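Local coordinates for glutathione transferase lambda1 (Populus trichocarpa, PDB 4PQH), which probably transfers glutathione to electrophilic substrates as a monomeric, plant-specific Lambda-class enzyme with a GST fold, at residues L122-N133 against E143-I151. Sequence-based numbering, arbitrary orientation.
Sequences LFSYTGSFSKAN and EAGAAFDYI
Helix 122-133 and helix 144-151 run roughly antiparallel, with axes 8.5 Å apart at closest approach and N-to-C directions 147° apart. They come nearest where A132 and N133 face E143 and A144, and spread toward L122 and I151. At the wide end the gap is filled by Y125 and Y150, whose rings stack face to face with planes 17° apart and centroids 3.8 Å apart. The two side chains pass in opposite directions. With CG anti to the backbone N (chi1 -173°), the Y125 ring is carried over toward helix 144-151, where its OH lies 3.3 Å from A147 CA. L122 CD2 meets the Y150 ring at its edge. With an alanine at Y125, Y150 would probably lose its stacking partner and a gap would open beside A147. These helices belong to the all-helical C-terminal domain of the GST fold, and the contact lies away from the glutathione site. A147 is a knob in a hole formed by Y125, F129, A132 and N133; its CB is 3.7 Å from A132 CB. F129 turns its edge to the face of F148, and its CE1 packs on I151 CG1. N133 ND2 sits above the centre of the F129 ring and donates to F129 O at 2.9 Å. That bond fixes the amide. It sets N133 OD1 at the edge of the F148 ring, 3.3 Å from F148 CE2, where this buried oxygen has no hydrogen-bond partner. F129 also makes an edge-to-face pair with Y175 of helix 170-190.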
loop_
_atom_site.group_PDB
_atom_site.type_symbol
_atom_site.label_atom_id
_atom_site.label_comp_id
_atom_site.label_asym_id
_atom_site.label_seq_id
_atom_site.Cartn_x
_atom_site.Cartn_y
_atom_site.Cartn_z
ATOM N N LEU A 122 -11.026 8.131 -5.936
ATOM C CA LEU A 122 -10.416 6.804 -5.971
ATOM C C LEU A 122 -9.945 6.329 -4.601
ATOM O O LEU A 122 -10.067 5.147 -4.275
ATOM C CB LEU A 122 -9.265 6.778 -6.976
ATOM C CG LEU A 122 -9.724 6.934 -8.425
ATOM C CD1 LEU A 122 -8.519 6.902 -9.349
ATOM C CD2 LEU A 122 -10.732 5.853 -8.789
ATOM N N PHE A 123 -9.410 7.234 -3.796
ATOM C CA PHE A 123 -9.100 6.896 -2.407
ATOM C C PHE A 123 -10.359 6.469 -1.655
ATOM O O PHE A 123 -10.337 5.506 -0.889
ATOM C CB PHE A 123 -8.453 8.074 -1.682
ATOM C CG PHE A 123 -7.035 8.341 -2.092
ATOM C CD1 PHE A 123 -6.132 7.304 -2.258
ATOM C CD2 PHE A 123 -6.602 9.644 -2.291
ATOM C CE1 PHE A 123 -4.819 7.558 -2.636
ATOM C CE2 PHE A 123 -5.292 9.905 -2.670
ATOM C CZ PHE A 123 -4.401 8.859 -2.842
ATOM N N SER A 124 -11.453 7.189 -1.890
ATOM C CA SER A 124 -12.725 6.904 -1.223
ATOM C C SER A 124 -13.253 5.543 -1.639
ATOM O O SER A 124 -13.969 4.892 -0.885
ATOM C CB SER A 124 -13.754 7.976 -1.573
ATOM O OG SER A 124 -13.466 9.206 -0.926
ATOM N N TYR A 125 -12.904 5.121 -2.846
ATOM C CA TYR A 125 -13.382 3.845 -3.375
ATOM C C TYR A 125 -12.636 2.624 -2.828
ATOM O O TYR A 125 -13.101 1.491 -2.989
ATOM C CB TYR A 125 -13.325 3.862 -4.912
ATOM C CG TYR A 125 -13.956 2.653 -5.560
ATOM C CD1 TYR A 125 -15.337 2.499 -5.593
ATOM C CD2 TYR A 125 -13.172 1.659 -6.126
ATOM C CE1 TYR A 125 -15.916 1.392 -6.182
ATOM C CE2 TYR A 125 -13.745 0.546 -6.716
ATOM C CZ TYR A 125 -15.119 0.420 -6.742
ATOM O OH TYR A 125 -15.697 -0.689 -7.324
ATOM N N THR A 126 -11.497 2.833 -2.171
ATOM C CA THR A 126 -10.669 1.699 -1.734
ATOM C C THR A 126 -11.398 0.710 -0.827
ATOM O O THR A 126 -11.218 -0.494 -0.970
ATOM C CB THR A 126 -9.346 2.131 -1.047
ATOM O OG1 THR A 126 -9.631 2.961 0.083
ATOM C CG2 THR A 126 -8.426 2.863 -2.034
ATOM N N GLY A 127 -12.205 1.215 0.104
ATOM C CA GLY A 127 -12.981 0.348 0.979
ATOM C C GLY A 127 -13.941 -0.538 0.208
ATOM O O GLY A 127 -14.020 -1.747 0.455
ATOM N N SER A 128 -14.681 0.064 -0.719
ATOM C CA SER A 128 -15.634 -0.667 -1.550
ATOM C C SER A 128 -14.920 -1.696 -2.400
ATOM O O SER A 128 -15.423 -2.795 -2.612
ATOM C CB SER A 128 -16.407 0.291 -2.461
ATOM O OG SER A 128 -17.059 1.303 -1.711
ATOM N N PHE A 129 -13.745 -1.330 -2.902
ATOM C CA PHE A 129 -12.964 -2.230 -3.728
ATOM C C PHE A 129 -12.586 -3.501 -2.959
ATOM O O PHE A 129 -12.763 -4.619 -3.448
ATOM C CB PHE A 129 -11.709 -1.514 -4.230
ATOM C CG PHE A 129 -10.864 -2.348 -5.143
ATOM C CD1 PHE A 129 -11.312 -2.683 -6.416
ATOM C CD2 PHE A 129 -9.625 -2.807 -4.725
ATOM C CE1 PHE A 129 -10.520 -3.450 -7.268
ATOM C CE2 PHE A 129 -8.829 -3.571 -5.569
ATOM C CZ PHE A 129 -9.283 -3.896 -6.839
ATOM N N SER A 130 -12.056 -3.325 -1.754
ATOM C CA SER A 130 -11.730 -4.460 -0.894
ATOM C C SER A 130 -12.967 -5.274 -0.525
ATOM O O SER A 130 -12.955 -6.509 -0.577
ATOM C CB SER A 130 -11.029 -3.980 0.379
ATOM O OG SER A 130 -9.634 -3.874 0.176
ATOM N N LYS A 131 -14.038 -4.576 -0.171
ATOM C CA LYS A 131 -15.267 -5.247 0.238
ATOM C C LYS A 131 -15.827 -6.108 -0.894
ATOM O O LYS A 131 -16.212 -7.247 -0.675
ATOM C CB LYS A 131 -16.292 -4.223 0.718
ATOM C CG LYS A 131 -17.556 -4.824 1.276
ATOM C CD LYS A 131 -18.326 -3.805 2.091
ATOM C CE LYS A 131 -19.633 -4.394 2.551
ATOM N NZ LYS A 131 -20.310 -3.589 3.615
ATOM N N ALA A 132 -15.815 -5.578 -2.113
ATOM C CA ALA A 132 -16.306 -6.308 -3.276
ATOM C C ALA A 132 -15.505 -7.589 -3.518
ATOM O O ALA A 132 -16.069 -8.662 -3.788
ATOM C CB ALA A 132 -16.250 -5.426 -4.508
ATOM N N ASN A 133 -14.187 -7.481 -3.415
ATOM C CA ASN A 133 -13.345 -8.650 -3.617
ATOM C C ASN A 133 -13.515 -9.678 -2.513
ATOM O O ASN A 133 -13.662 -10.869 -2.783
ATOM C CB ASN A 133 -11.891 -8.225 -3.788
ATOM C CG ASN A 133 -11.601 -7.774 -5.192
ATOM O OD1 ASN A 133 -11.283 -8.587 -6.050
ATOM N ND2 ASN A 133 -11.754 -6.483 -5.449
ATOM N N GLU A 143 -18.995 -9.775 -6.656
ATOM C CA GLU A 143 -18.876 -8.333 -6.864
ATOM C C GLU A 143 -17.523 -7.908 -7.423
ATOM O O GLU A 143 -17.340 -6.745 -7.774
ATOM C CB GLU A 143 -19.150 -7.593 -5.550
ATOM C CG GLU A 143 -20.573 -7.781 -5.056
ATOM C CD GLU A 143 -20.838 -7.165 -3.696
ATOM O OE1 GLU A 143 -19.874 -6.856 -2.967
ATOM O OE2 GLU A 143 -22.029 -7.006 -3.345
ATOM N N ALA A 144 -16.582 -8.840 -7.512
ATOM C CA ALA A 144 -15.231 -8.501 -7.954
ATOM C C ALA A 144 -15.196 -7.955 -9.382
ATOM O O ALA A 144 -14.471 -7.000 -9.668
ATOM C CB ALA A 144 -14.304 -9.688 -7.802
ATOM N N GLY A 145 -15.975 -8.552 -10.278
ATOM C CA GLY A 145 -16.037 -8.084 -11.653
ATOM C C GLY A 145 -16.454 -6.629 -11.751
ATOM O O GLY A 145 -15.816 -5.840 -12.452
ATOM N N ALA A 146 -17.512 -6.265 -11.035
ATOM C CA ALA A 146 -17.992 -4.887 -11.018
ATOM C C ALA A 146 -16.930 -3.947 -10.467
ATOM O O ALA A 146 -16.772 -2.827 -10.949
ATOM C CB ALA A 146 -19.259 -4.785 -10.197
ATOM N N ALA A 147 -16.186 -4.412 -9.472
ATOM C CA ALA A 147 -15.143 -3.596 -8.864
ATOM C C ALA A 147 -14.012 -3.357 -9.851
ATOM O O ALA A 147 -13.498 -2.234 -9.983
ATOM C CB ALA A 147 -14.622 -4.260 -7.600
ATOM N N PHE A 148 -13.621 -4.405 -10.561
ATOM C CA PHE A 148 -12.560 -4.242 -11.548
ATOM C C PHE A 148 -13.037 -3.493 -12.788
ATOM O O PHE A 148 -12.233 -2.853 -13.472
ATOM C CB PHE A 148 -11.885 -5.577 -11.876
ATOM C CG PHE A 148 -10.874 -5.998 -10.847
ATOM C CD1 PHE A 148 -9.610 -5.420 -10.840
ATOM C CD2 PHE A 148 -11.189 -6.936 -9.870
ATOM C CE1 PHE A 148 -8.667 -5.782 -9.898
ATOM C CE2 PHE A 148 -10.241 -7.308 -8.920
ATOM C CZ PHE A 148 -8.981 -6.723 -8.935
ATOM N N ASP A 149 -14.333 -3.545 -13.068
ATOM C CA ASP A 149 -14.923 -2.694 -14.099
ATOM C C ASP A 149 -14.783 -1.219 -13.718
ATOM O O ASP A 149 -14.456 -0.371 -14.565
ATOM C CB ASP A 149 -16.397 -3.033 -14.311
ATOM C CG ASP A 149 -16.597 -4.318 -15.065
ATOM O OD1 ASP A 149 -15.616 -4.841 -15.642
ATOM O OD2 ASP A 149 -17.747 -4.801 -15.086
ATOM N N TYR A 150 -15.005 -0.908 -12.446
ATOM C CA TYR A 150 -14.852 0.461 -11.966
ATOM C C TYR A 150 -13.408 0.925 -12.165
ATOM O O TYR A 150 -13.157 2.044 -12.617
ATOM C CB TYR A 150 -15.258 0.573 -10.493
ATOM C CG TYR A 150 -15.219 1.987 -9.963
ATOM C CD1 TYR A 150 -14.038 2.535 -9.478
ATOM C CD2 TYR A 150 -16.361 2.779 -9.955
ATOM C CE1 TYR A 150 -13.992 3.833 -9.000
ATOM C CE2 TYR A 150 -16.329 4.075 -9.472
ATOM C CZ TYR A 150 -15.140 4.598 -8.998
ATOM O OH TYR A 150 -15.100 5.892 -8.520
ATOM N N ILE A 151 -12.465 0.057 -11.829
ATOM C CA ILE A 151 -11.044 0.351 -11.988
ATOM C C ILE A 151 -10.680 0.579 -13.460
ATOM O O ILE A 151 -9.965 1.533 -13.800
ATOM C CB ILE A 151 -10.175 -0.786 -11.388
ATOM C CG1 ILE A 151 -10.389 -0.869 -9.872
ATOM C CG2 ILE A 151 -8.703 -0.607 -11.735
ATOM C CD1 ILE A 151 -10.118 0.429 -9.153
#